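Side-chain contacts in cytochrome c, mono-and diheme variant (Methylophaga aminisulfidivorans MP, PDB 7C90), which probably carries electrons through a covalently bound heme c, as a cytochrome cL of the methanol oxidation system: residues E60-T65 with G119-I124; L69-D74 with A115-L120; V154-A159 with E177-F182. All coordinates share one frame; numbering follows the deposited sequence.

Contacts 1 and 2 are neighbours on helix 117-126: their centres lie about 9 Å apart, they share G119 and L120, and they touch, with CZ of F62 3.7 Å from the backbone O of D117. Contact 1 holds three residues of the heme c pocket, L120, T123 and I124, on the helix that F62 packs against. Contact 2 ties the start of that helix to the loop 69-74. Contact 3 lies apart, its centre about 24 Å from that of contact 1 and about 17 Å from that of contact 2, and joins the C-terminal tail to the loop after helix 141-153. There the side chain of F182 lies about 7 Å (nearest atoms) from a different heme c.

Contact 1: residues E60-T65 with G119-I124; sequences EHFLNT and GLFETI. With HEC (heme c), chain E.
F62 and F121 meet in the buried space between helix 57-65 and helix 117-126 of this class I-type cytochrome c fold, and the two rings make nearly the whole contact. F121 is the side chain to follow. Its CB lies 3.3 Å from CZ of F62, at the root of the ring. Next comes CG, 3.4 Å from CE2 of F62, and then CD1 and CD2, which flank that same CE2 at 3.6 and 3.7 Å. Beyond them the ring leaves F62 behind. F62 thus lays CE2 over one face of F121, nearer the rim than the centre, while CZ rests against CB. With planes 45° apart and centroids 4.8 Å apart, the pair is neither a parallel stack nor a T-shape. Each ring gets there by the same first torsion, with CG swung anti to the backbone N (chi1 178° in F62, 179° in F121), which carries it out from its helix toward the other. Y125, I144 and L47 also pack on F121. A serine in place of F121 would probably strip CE2 of F62 of the aromatic face beneath it and leave a gap between the two helices. Helix 117-126 turns other residues to the heme: T123 sets its CG2 against a pyrrole ring, while its OG1 is hydrogen-bonded to N114, whose ND2 is hydrogen-bonded to the heme. Closer still is L120, whose CD1 stands 3.4 Å from the heme methyl CMA.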
loop_
_atom_site.group_PDB
_atom_site.type_symbol
_atom_site.label_atom_id
_atom_site.label_comp_id
_atom_site.label_asym_id
_atom_site.label_seq_id
_atom_site.Cartn_x
_atom_site.Cartn_y
_atom_site.Cartn_z
ATOM N N GLU A 60 6.849 13.938 -29.777
ATOM C CA GLU A 60 6.810 13.430 -31.181
ATOM C C GLU A 60 8.004 12.479 -31.378
ATOM O O GLU A 60 7.817 11.355 -31.921
ATOM C CB GLU A 60 6.751 14.589 -32.182
ATOM C CG GLU A 60 6.755 14.140 -33.640
ATOM C CD GLU A 60 6.909 15.263 -34.662
ATOM O OE1 GLU A 60 6.302 16.335 -34.460
ATOM O OE2 GLU A 60 7.653 15.068 -35.656
ATOM N N HIS A 61 9.181 12.865 -30.896
ATOM C CA HIS A 61 10.414 12.035 -30.988
ATOM C C HIS A 61 10.168 10.680 -30.295
ATOM O O HIS A 61 10.533 9.617 -30.863
ATOM C CB HIS A 61 11.620 12.751 -30.383
ATOM C CG HIS A 61 12.897 12.014 -30.617
ATOM N ND1 HIS A 61 13.429 11.856 -31.881
ATOM C CD2 HIS A 61 13.728 11.362 -29.774
ATOM C CE1 HIS A 61 14.545 11.171 -31.804
ATOM N NE2 HIS A 61 14.756 10.860 -30.523
ATOM N N PHE A 62 9.537 10.716 -29.122
ATOM C CA PHE A 62 9.347 9.514 -28.284
ATOM C C PHE A 62 8.390 8.569 -29.002
ATOM O O PHE A 62 8.708 7.361 -29.058
ATOM C CB PHE A 62 8.875 9.843 -26.866
ATOM C CG PHE A 62 8.652 8.599 -26.043
ATOM C CD1 PHE A 62 9.729 7.923 -25.496
ATOM C CD2 PHE A 62 7.393 8.048 -25.911
ATOM C CE1 PHE A 62 9.544 6.766 -24.759
ATOM C CE2 PHE A 62 7.209 6.867 -25.195
ATOM C CZ PHE A 62 8.286 6.234 -24.618
ATOM N N LEU A 63 7.282 9.088 -29.535
ATOM C CA LEU A 63 6.245 8.243 -30.182
ATOM C C LEU A 63 6.863 7.516 -31.384
ATOM O O LEU A 63 6.378 6.409 -31.690
ATOM C CB LEU A 63 5.026 9.073 -30.599
ATOM C CG LEU A 63 4.253 9.723 -29.453
ATOM C CD1 LEU A 63 2.986 10.384 -29.960
ATOM C CD2 LEU A 63 3.950 8.708 -28.374
ATOM N N ASN A 64 7.912 8.078 -31.991
ATOM C CA ASN A 64 8.554 7.529 -33.218
ATOM C C ASN A 64 9.680 6.555 -32.878
ATOM O O ASN A 64 9.915 5.674 -33.696
ATOM C CB ASN A 64 9.119 8.637 -34.111
ATOM C CG ASN A 64 8.035 9.389 -34.854
ATOM O OD1 ASN A 64 7.128 8.780 -35.423
ATOM N ND2 ASN A 64 8.119 10.711 -34.851
ATOM N N THR A 65 10.398 6.757 -31.766
ATOM C CA THR A 65 11.711 6.099 -31.514
ATOM C C THR A 65 11.778 5.412 -30.152
ATOM O O THR A 65 12.733 4.633 -29.945
ATOM C CB THR A 65 12.869 7.106 -31.568
ATOM O OG1 THR A 65 12.765 7.998 -30.447
ATOM C CG2 THR A 65 12.891 7.878 -32.870
ATOM N N GLY A 119 9.423 0.904 -22.165
ATOM C CA GLY A 119 8.709 0.155 -21.115
ATOM C C GLY A 119 8.277 1.060 -19.967
ATOM O O GLY A 119 7.133 0.950 -19.524
ATOM N N LEU A 120 9.159 1.940 -19.501
ATOM C CA LEU A 120 8.888 2.863 -18.372
ATOM C C LEU A 120 7.685 3.729 -18.717
ATOM O O LEU A 120 6.816 3.888 -17.842
ATOM C CB LEU A 120 10.117 3.732 -18.099
ATOM C CG LEU A 120 10.016 4.673 -16.900
ATOM C CD1 LEU A 120 9.618 3.944 -15.636
ATOM C CD2 LEU A 120 11.340 5.402 -16.713
ATOM N N PHE A 121 7.663 4.315 -19.915
ATOM C CA PHE A 121 6.520 5.148 -20.358
ATOM C C PHE A 121 5.251 4.261 -20.298
ATOM O O PHE A 121 4.254 4.668 -19.696
ATOM C CB PHE A 121 6.760 5.733 -21.746
ATOM C CG PHE A 121 5.607 6.557 -22.235
ATOM C CD1 PHE A 121 4.543 5.962 -22.909
ATOM C CD2 PHE A 121 5.565 7.916 -22.003
ATOM C CE1 PHE A 121 3.452 6.716 -23.316
ATOM C CE2 PHE A 121 4.479 8.671 -22.436
ATOM C CZ PHE A 121 3.433 8.069 -23.086
ATOM N N GLU A 122 5.312 3.025 -20.804
ATOM C CA GLU A 122 4.109 2.133 -20.825
ATOM C C GLU A 122 3.608 1.938 -19.406
ATOM O O GLU A 122 2.396 1.986 -19.228
ATOM C CB GLU A 122 4.380 0.780 -21.486
ATOM C CG GLU A 122 4.663 0.938 -22.960
ATOM C CD GLU A 122 5.409 -0.218 -23.614
ATOM O OE1 GLU A 122 6.117 -0.968 -22.892
ATOM O OE2 GLU A 122 5.301 -0.352 -24.854
ATOM N N THR A 123 4.502 1.714 -18.445
ATOM C CA THR A 123 4.109 1.382 -17.060
ATOM C C THR A 123 3.412 2.628 -16.491
ATOM O O THR A 123 2.360 2.508 -15.851
ATOM C CB THR A 123 5.308 0.880 -16.253
ATOM O OG1 THR A 123 5.781 -0.351 -16.790
ATOM C CG2 THR A 123 4.982 0.715 -14.784
ATOM N N ILE A 124 3.963 3.804 -16.720
ATOM C CA ILE A 124 3.389 5.060 -16.169
ATOM C C ILE A 124 2.079 5.354 -16.897
ATOM O O ILE A 124 1.039 5.611 -16.208
ATOM C CB ILE A 124 4.382 6.229 -16.260
ATOM C CG1 ILE A 124 5.643 5.918 -15.446
ATOM C CG2 ILE A 124 3.717 7.513 -15.794
ATOM C CD1 ILE A 124 6.822 6.854 -15.730
HETATM FE FE HEC E . 3.991 3.471 -9.228
HETATM C CHA HEC E . 4.922 0.195 -9.743
HETATM C CHB HEC E . 6.300 4.497 -11.443
HETATM C CHC HEC E . 2.668 6.633 -9.054
HETATM C CHD HEC E . 2.172 2.522 -6.506
HETATM N NA HEC E . 5.330 2.476 -10.415
HETATM C C1A HEC E . 5.620 1.194 -10.492
HETATM C C2A HEC E . 6.668 0.833 -11.470
HETATM C C3A HEC E . 7.051 2.124 -12.013
HETATM C C4A HEC E . 6.212 3.062 -11.232
HETATM C CMA HEC E . 8.096 2.504 -13.002
HETATM C CAA HEC E . 7.180 -0.507 -11.843
HETATM C CBA HEC E . 8.559 -0.549 -11.207
HETATM C CGA HEC E . 9.303 -1.791 -11.571
HETATM O O1A HEC E . 8.990 -2.403 -12.609
HETATM O O2A HEC E . 10.164 -2.191 -10.745
HETATM N NB HEC E . 4.431 5.257 -10.115
HETATM C C1B HEC E . 5.424 5.512 -10.923
HETATM C C2B HEC E . 5.552 6.924 -11.339
HETATM C C3B HEC E . 4.434 7.555 -10.645
HETATM C C4B HEC E . 3.820 6.442 -9.935
HETATM C CMB HEC E . 6.587 7.522 -12.248
HETATM C CAB HEC E . 4.027 9.030 -10.689
HETATM C CBB HEC E . 3.490 9.409 -12.025
HETATM N NC HEC E . 2.667 4.403 -7.992
HETATM C C1C HEC E . 2.221 5.662 -8.110
HETATM C C2C HEC E . 1.245 6.086 -7.091
HETATM C C3C HEC E . 1.101 4.838 -6.331
HETATM C C4C HEC E . 2.008 3.885 -6.951
HETATM C CMC HEC E . 0.631 7.439 -6.983
HETATM C CAC HEC E . 0.256 4.744 -5.087
HETATM C CBC HEC E . -1.173 5.169 -5.282
HETATM N ND HEC E . 3.645 1.668 -8.277
HETATM C C1D HEC E . 2.907 1.466 -7.201
HETATM C C2D HEC E . 2.789 0.083 -6.786
HETATM C C3D HEC E . 3.597 -0.633 -7.745
HETATM C C4D HEC E . 4.040 0.457 -8.618
HETATM C CMD HEC E . 1.989 -0.434 -5.653
HETATM C CAD HEC E . 3.802 -2.083 -7.896
HETATM C CBD HEC E . 2.778 -2.474 -8.973
HETATM C CGD HEC E . 3.041 -3.771 -9.718
HETATM O O1D HEC E . 3.860 -4.585 -9.258
HETATM O O2D HEC E . 2.403 -4.040 -10.773
#

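Contact 2: residues L69-D74 with A115-L120; sequences LYNTDD and ANDKGL
N71 reaches across from the loop 69-74 to D117 in the first turn of helix 117-126, and one hydrogen bond carries the contact. ND2 of N71 donates to OD2 of D117 over 2.7 Å, with an angle of 152° at the hydrogen. The two side chains come from opposite directions, each with CG beside its own backbone N and anti to the carbonyl carbon (chi1 -73° in N71, and nearly the same in D117). The acceptor lies in the amide plane of N71, and OD2 uses its syn lone pair, on the side of OD1. Amide and carboxylate are nonetheless twisted 56° against each other, so the two flat groups meet through a single N-H and not as a coplanar pair. Just before D117, N116 is the N-cap: its side chain brings OD1 back over the helix start, where it accepts from G119 N at 2.9 Å. W164 packs against both N71 and D117. The other carboxylate oxygen, OD1, forms a salt bridge with R152 of helix 141-153. D117 is therefore gripped at both oxygens, by a neutral amide on one and a guanidinium on the other, which fixes the turn of the buried carboxylate and is likely to stabilise its negative charge.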
loop_
_atom_site.group_PDB
_atom_site.type_symbol
_atom_site.label_atom_id
_atom_site.label_comp_id
_atom_site.label_asym_id
_atom_site.label_seq_id
_atom_site.Cartn_x
_atom_site.Cartn_y
_atom_site.Cartn_z
ATOM N N LEU A 69 14.218 12.405 -25.135
ATOM C CA LEU A 69 15.177 13.510 -25.353
ATOM C C LEU A 69 15.452 14.218 -24.036
ATOM O O LEU A 69 16.473 14.896 -23.975
ATOM C CB LEU A 69 14.607 14.543 -26.329
ATOM C CG LEU A 69 14.537 14.129 -27.790
ATOM C CD1 LEU A 69 14.154 15.325 -28.651
ATOM C CD2 LEU A 69 15.844 13.493 -28.244
ATOM N N TYR A 70 14.550 14.153 -23.054
ATOM C CA TYR A 70 14.734 14.944 -21.809
ATOM C C TYR A 70 15.774 14.297 -20.896
ATOM O O TYR A 70 16.140 15.003 -19.963
ATOM C CB TYR A 70 13.436 15.183 -21.037
ATOM C CG TYR A 70 12.405 16.039 -21.727
ATOM C CD1 TYR A 70 12.730 17.230 -22.382
ATOM C CD2 TYR A 70 11.078 15.659 -21.704
ATOM C CE1 TYR A 70 11.753 18.007 -22.992
ATOM C CE2 TYR A 70 10.089 16.425 -22.292
ATOM C CZ TYR A 70 10.424 17.606 -22.936
ATOM O OH TYR A 70 9.417 18.328 -23.506
ATOM N N ASN A 71 16.254 13.069 -21.156
ATOM C CA ASN A 71 17.249 12.408 -20.274
ATOM C C ASN A 71 18.502 13.281 -20.068
ATOM O O ASN A 71 19.165 13.094 -19.027
ATOM C CB ASN A 71 17.632 11.007 -20.762
ATOM C CG ASN A 71 16.514 10.011 -20.537
ATOM O OD1 ASN A 71 15.603 10.282 -19.751
ATOM N ND2 ASN A 71 16.556 8.883 -21.231
ATOM N N THR A 72 18.859 14.152 -21.014
ATOM C CA THR A 72 20.139 14.922 -20.999
ATOM C C THR A 72 19.869 16.396 -20.667
ATOM O O THR A 72 20.825 17.178 -20.656
ATOM C CB THR A 72 20.896 14.752 -22.326
ATOM O OG1 THR A 72 20.014 14.994 -23.421
ATOM C CG2 THR A 72 21.463 13.365 -22.510
ATOM N N ASP A 73 18.620 16.767 -20.380
ATOM C CA ASP A 73 18.183 18.187 -20.347
ATOM C C ASP A 73 17.969 18.576 -18.881
ATOM O O ASP A 73 16.980 18.126 -18.285
ATOM C CB ASP A 73 16.986 18.396 -21.284
ATOM C CG ASP A 73 16.306 19.755 -21.157
ATOM O OD1 ASP A 73 16.638 20.502 -20.204
ATOM O OD2 ASP A 73 15.430 20.054 -22.008
ATOM N N ASP A 74 18.873 19.390 -18.327
ATOM C CA ASP A 74 18.916 19.731 -16.885
ATOM C C ASP A 74 17.654 20.489 -16.475
ATOM O O ASP A 74 17.152 20.221 -15.366
ATOM C CB ASP A 74 20.202 20.478 -16.530
ATOM C CG ASP A 74 21.298 19.519 -16.084
ATOM O OD1 ASP A 74 21.525 18.505 -16.792
ATOM O OD2 ASP A 74 21.877 19.761 -15.008
ATOM N N ALA A 115 13.580 -1.084 -17.456
ATOM C CA ALA A 115 15.002 -0.680 -17.622
ATOM C C ALA A 115 15.183 0.150 -18.902
ATOM O O ALA A 115 16.245 0.827 -19.037
ATOM C CB ALA A 115 15.899 -1.888 -17.632
ATOM N N ASN A 116 14.205 0.138 -19.815
ATOM C CA ASN A 116 14.284 0.967 -21.044
ATOM C C ASN A 116 13.134 1.987 -21.026
ATOM O O ASN A 116 12.160 1.803 -20.258
ATOM C CB ASN A 116 14.389 0.064 -22.277
ATOM C CG ASN A 116 13.112 -0.671 -22.611
ATOM O OD1 ASN A 116 12.077 -0.061 -22.902
ATOM N ND2 ASN A 116 13.182 -1.992 -22.569
ATOM N N ASP A 117 13.255 3.062 -21.812
ATOM C CA ASP A 117 12.320 4.207 -21.732
ATOM C C ASP A 117 10.964 3.842 -22.367
ATOM O O ASP A 117 9.931 4.357 -21.865
ATOM C CB ASP A 117 12.961 5.485 -22.275
ATOM C CG ASP A 117 13.952 6.102 -21.287
ATOM O OD1 ASP A 117 13.848 5.807 -20.061
ATOM O OD2 ASP A 117 14.824 6.858 -21.754
ATOM N N LYS A 118 10.913 2.969 -23.369
ATOM C CA LYS A 118 9.608 2.566 -23.962
ATOM C C LYS A 118 8.800 1.834 -22.891
ATOM O O LYS A 118 7.626 2.134 -22.722
ATOM C CB LYS A 118 9.794 1.679 -25.190
ATOM C CG LYS A 118 8.501 1.108 -25.775
ATOM C CD LYS A 118 8.705 0.588 -27.177
ATOM C CE LYS A 118 7.466 0.001 -27.814
ATOM N NZ LYS A 118 6.989 -1.195 -27.088
ATOM N N GLY A 119 9.423 0.904 -22.165
ATOM C CA GLY A 119 8.709 0.155 -21.115
ATOM C C GLY A 119 8.277 1.060 -19.967
ATOM O O GLY A 119 7.133 0.950 -19.524
ATOM N N LEU A 120 9.159 1.940 -19.501
ATOM C CA LEU A 120 8.888 2.863 -18.372
ATOM C C LEU A 120 7.685 3.729 -18.717
ATOM O O LEU A 120 6.816 3.888 -17.842
ATOM C CB LEU A 120 10.117 3.732 -18.099
ATOM C CG LEU A 120 10.016 4.673 -16.900
ATOM C CD1 LEU A 120 9.618 3.944 -15.636
ATOM C CD2 LEU A 120 11.340 5.402 -16.713
#

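Contact 3: residues V154-A159 with E177-F182; sequences VYWGSA and EVPEDF
The C-terminal tail folds back here over the loop that follows helix 141-153, and covers one face and an edge of W156. P179 sits over that face of the indole: its CD stands 3.2 Å from the centroid of the six-membered ring and only 12° off the normal, a close CH-pi contact. CG of P179 follows, 3.4 Å from CZ3 of W156. V178 crosses the side chain at about a right angle nearer its root, its CG2 3.8 Å from CD1 of W156. F182 meets the indole edge from the 3-10 turn 180-182. The edge of the indole points at its face in an edge-to-face pair, centroids 5.0 Å apart and planes at 62°, and NE1 of W156 lies 3.8 Å above the phenyl plane toward its rim. That NE1 is buried without a hydrogen-bond partner in the model. W156 takes the crowded position, CG between the backbone N and the carbonyl carbon (chi1 62°), which turns the indole to the tail. Beside the rings one water donates to both backbone oxygens, V154 O and E177 O, each at 2.7 Å. D106, a sodium ligand, touches both W156 and F182, and the O of F182 accepts from R129 of the second subunit. The contact thus joins the loop between helices 141-153 and 167-171 to the tail beyond the latter, with no strand involved.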
loop_
_atom_site.group_PDB
_atom_site.type_symbol
_atom_site.label_atom_id
_atom_site.label_comp_id
_atom_site.label_asym_id
_atom_site.label_seq_id
_atom_site.Cartn_x
_atom_site.Cartn_y
_atom_site.Cartn_z
ATOM N N VAL A 154 18.331 10.170 -11.055
ATOM C CA VAL A 154 18.606 9.856 -9.618
ATOM C C VAL A 154 19.047 8.407 -9.482
ATOM O O VAL A 154 19.318 8.011 -8.372
ATOM C CB VAL A 154 17.422 10.191 -8.703
ATOM C CG1 VAL A 154 17.239 11.689 -8.636
ATOM C CG2 VAL A 154 16.117 9.502 -9.110
ATOM N N TYR A 155 19.186 7.684 -10.597
ATOM C CA TYR A 155 19.605 6.258 -10.633
ATOM C C TYR A 155 20.935 6.065 -9.914
ATOM O O TYR A 155 21.877 6.826 -10.219
ATOM C CB TYR A 155 19.832 5.828 -12.078
ATOM C CG TYR A 155 20.138 4.378 -12.321
ATOM C CD1 TYR A 155 19.197 3.381 -12.096
ATOM C CD2 TYR A 155 21.338 4.014 -12.903
ATOM C CE1 TYR A 155 19.480 2.053 -12.371
ATOM C CE2 TYR A 155 21.623 2.695 -13.208
ATOM C CZ TYR A 155 20.682 1.717 -12.979
ATOM O OH TYR A 155 20.973 0.428 -13.324
ATOM N N TRP A 156 21.011 5.018 -9.090
ATOM C CA TRP A 156 22.172 4.654 -8.235
ATOM C C TRP A 156 22.549 3.202 -8.499
ATOM O O TRP A 156 23.322 2.663 -7.727
ATOM C CB TRP A 156 21.868 4.903 -6.741
ATOM C CG TRP A 156 20.733 4.108 -6.173
ATOM C CD1 TRP A 156 20.720 2.778 -5.877
ATOM C CD2 TRP A 156 19.416 4.597 -5.871
ATOM N NE1 TRP A 156 19.491 2.408 -5.401
ATOM C CE2 TRP A 156 18.672 3.505 -5.389
ATOM C CE3 TRP A 156 18.794 5.839 -5.983
ATOM C CZ2 TRP A 156 17.340 3.630 -4.995
ATOM C CZ3 TRP A 156 17.475 5.961 -5.615
ATOM C CH2 TRP A 156 16.764 4.867 -5.124
ATOM N N GLY A 157 21.957 2.570 -9.512
ATOM C CA GLY A 157 22.292 1.194 -9.901
ATOM C C GLY A 157 23.508 1.147 -10.824
ATOM O O GLY A 157 24.177 2.171 -10.995
ATOM N N SER A 158 23.771 -0.011 -11.400
ATOM C CA SER A 158 24.952 -0.280 -12.253
ATOM C C SER A 158 24.681 0.220 -13.677
ATOM O O SER A 158 23.523 0.147 -14.128
ATOM C CB SER A 158 25.285 -1.741 -12.235
ATOM O OG SER A 158 24.393 -2.454 -13.078
ATOM N N ALA A 159 25.717 0.703 -14.359
ATOM C CA ALA A 159 25.649 1.191 -15.756
ATOM C C ALA A 159 25.276 0.030 -16.678
ATOM O O ALA A 159 24.641 0.267 -17.713
ATOM C CB ALA A 159 26.975 1.787 -16.158
ATOM N N GLU A 177 23.676 9.274 -5.745
ATOM C CA GLU A 177 23.669 9.032 -4.276
ATOM C C GLU A 177 22.546 8.040 -3.972
ATOM O O GLU A 177 21.386 8.323 -4.358
ATOM C CB GLU A 177 23.428 10.334 -3.497
ATOM C CG GLU A 177 24.351 11.495 -3.879
ATOM C CD GLU A 177 24.083 12.162 -5.225
ATOM O OE1 GLU A 177 23.151 11.714 -5.942
ATOM O OE2 GLU A 177 24.819 13.117 -5.567
ATOM N N VAL A 178 22.886 6.908 -3.363
ATOM C CA VAL A 178 21.901 5.965 -2.769
ATOM C C VAL A 178 21.136 6.704 -1.671
ATOM O O VAL A 178 21.721 7.455 -0.888
ATOM C CB VAL A 178 22.581 4.702 -2.222
ATOM C CG1 VAL A 178 21.584 3.819 -1.500
ATOM C CG2 VAL A 178 23.290 3.928 -3.323
ATOM N N PRO A 179 19.792 6.577 -1.607
ATOM C CA PRO A 179 19.048 7.013 -0.430
ATOM C C PRO A 179 19.326 6.047 0.732
ATOM O O PRO A 179 19.452 4.850 0.497
ATOM C CB PRO A 179 17.581 6.998 -0.887
ATOM C CG PRO A 179 17.662 6.928 -2.396
ATOM C CD PRO A 179 18.903 6.106 -2.673
ATOM N N GLU A 180 19.448 6.613 1.936
ATOM C CA GLU A 180 19.567 5.911 3.246
ATOM C C GLU A 180 18.554 4.759 3.314
ATOM O O GLU A 180 18.973 3.608 3.582
ATOM C CB GLU A 180 19.313 6.891 4.399
ATOM C CG GLU A 180 19.947 8.266 4.215
ATOM C CD GLU A 180 19.116 9.258 3.410
ATOM O OE1 GLU A 180 19.458 9.508 2.226
ATOM O OE2 GLU A 180 18.123 9.776 3.966
ATOM N N ASP A 181 17.280 5.055 3.021
ATOM C CA ASP A 181 16.109 4.184 3.322
ATOM C C ASP A 181 16.067 2.978 2.375
ATOM O O ASP A 181 15.254 2.071 2.643
ATOM C CB ASP A 181 14.788 4.954 3.253
ATOM C CG ASP A 181 14.909 6.427 3.602
ATOM O OD1 ASP A 181 15.815 7.090 3.038
ATOM O OD2 ASP A 181 14.103 6.898 4.431
ATOM N N PHE A 182 16.899 2.943 1.326
ATOM C CA PHE A 182 16.981 1.798 0.377
ATOM C C PHE A 182 17.674 0.583 1.029
ATOM O O PHE A 182 17.488 -0.555 0.521
ATOM C CB PHE A 182 17.677 2.204 -0.928
ATOM C CG PHE A 182 17.704 1.091 -1.946
ATOM C CD1 PHE A 182 16.545 0.717 -2.613
ATOM C CD2 PHE A 182 18.866 0.377 -2.189
ATOM C CE1 PHE A 182 16.562 -0.314 -3.540
ATOM C CE2 PHE A 182 18.882 -0.664 -3.106
ATOM C CZ PHE A 182 17.729 -1.004 -3.790
HETATM O O HOH W 1 19.709 9.450 -6.135
#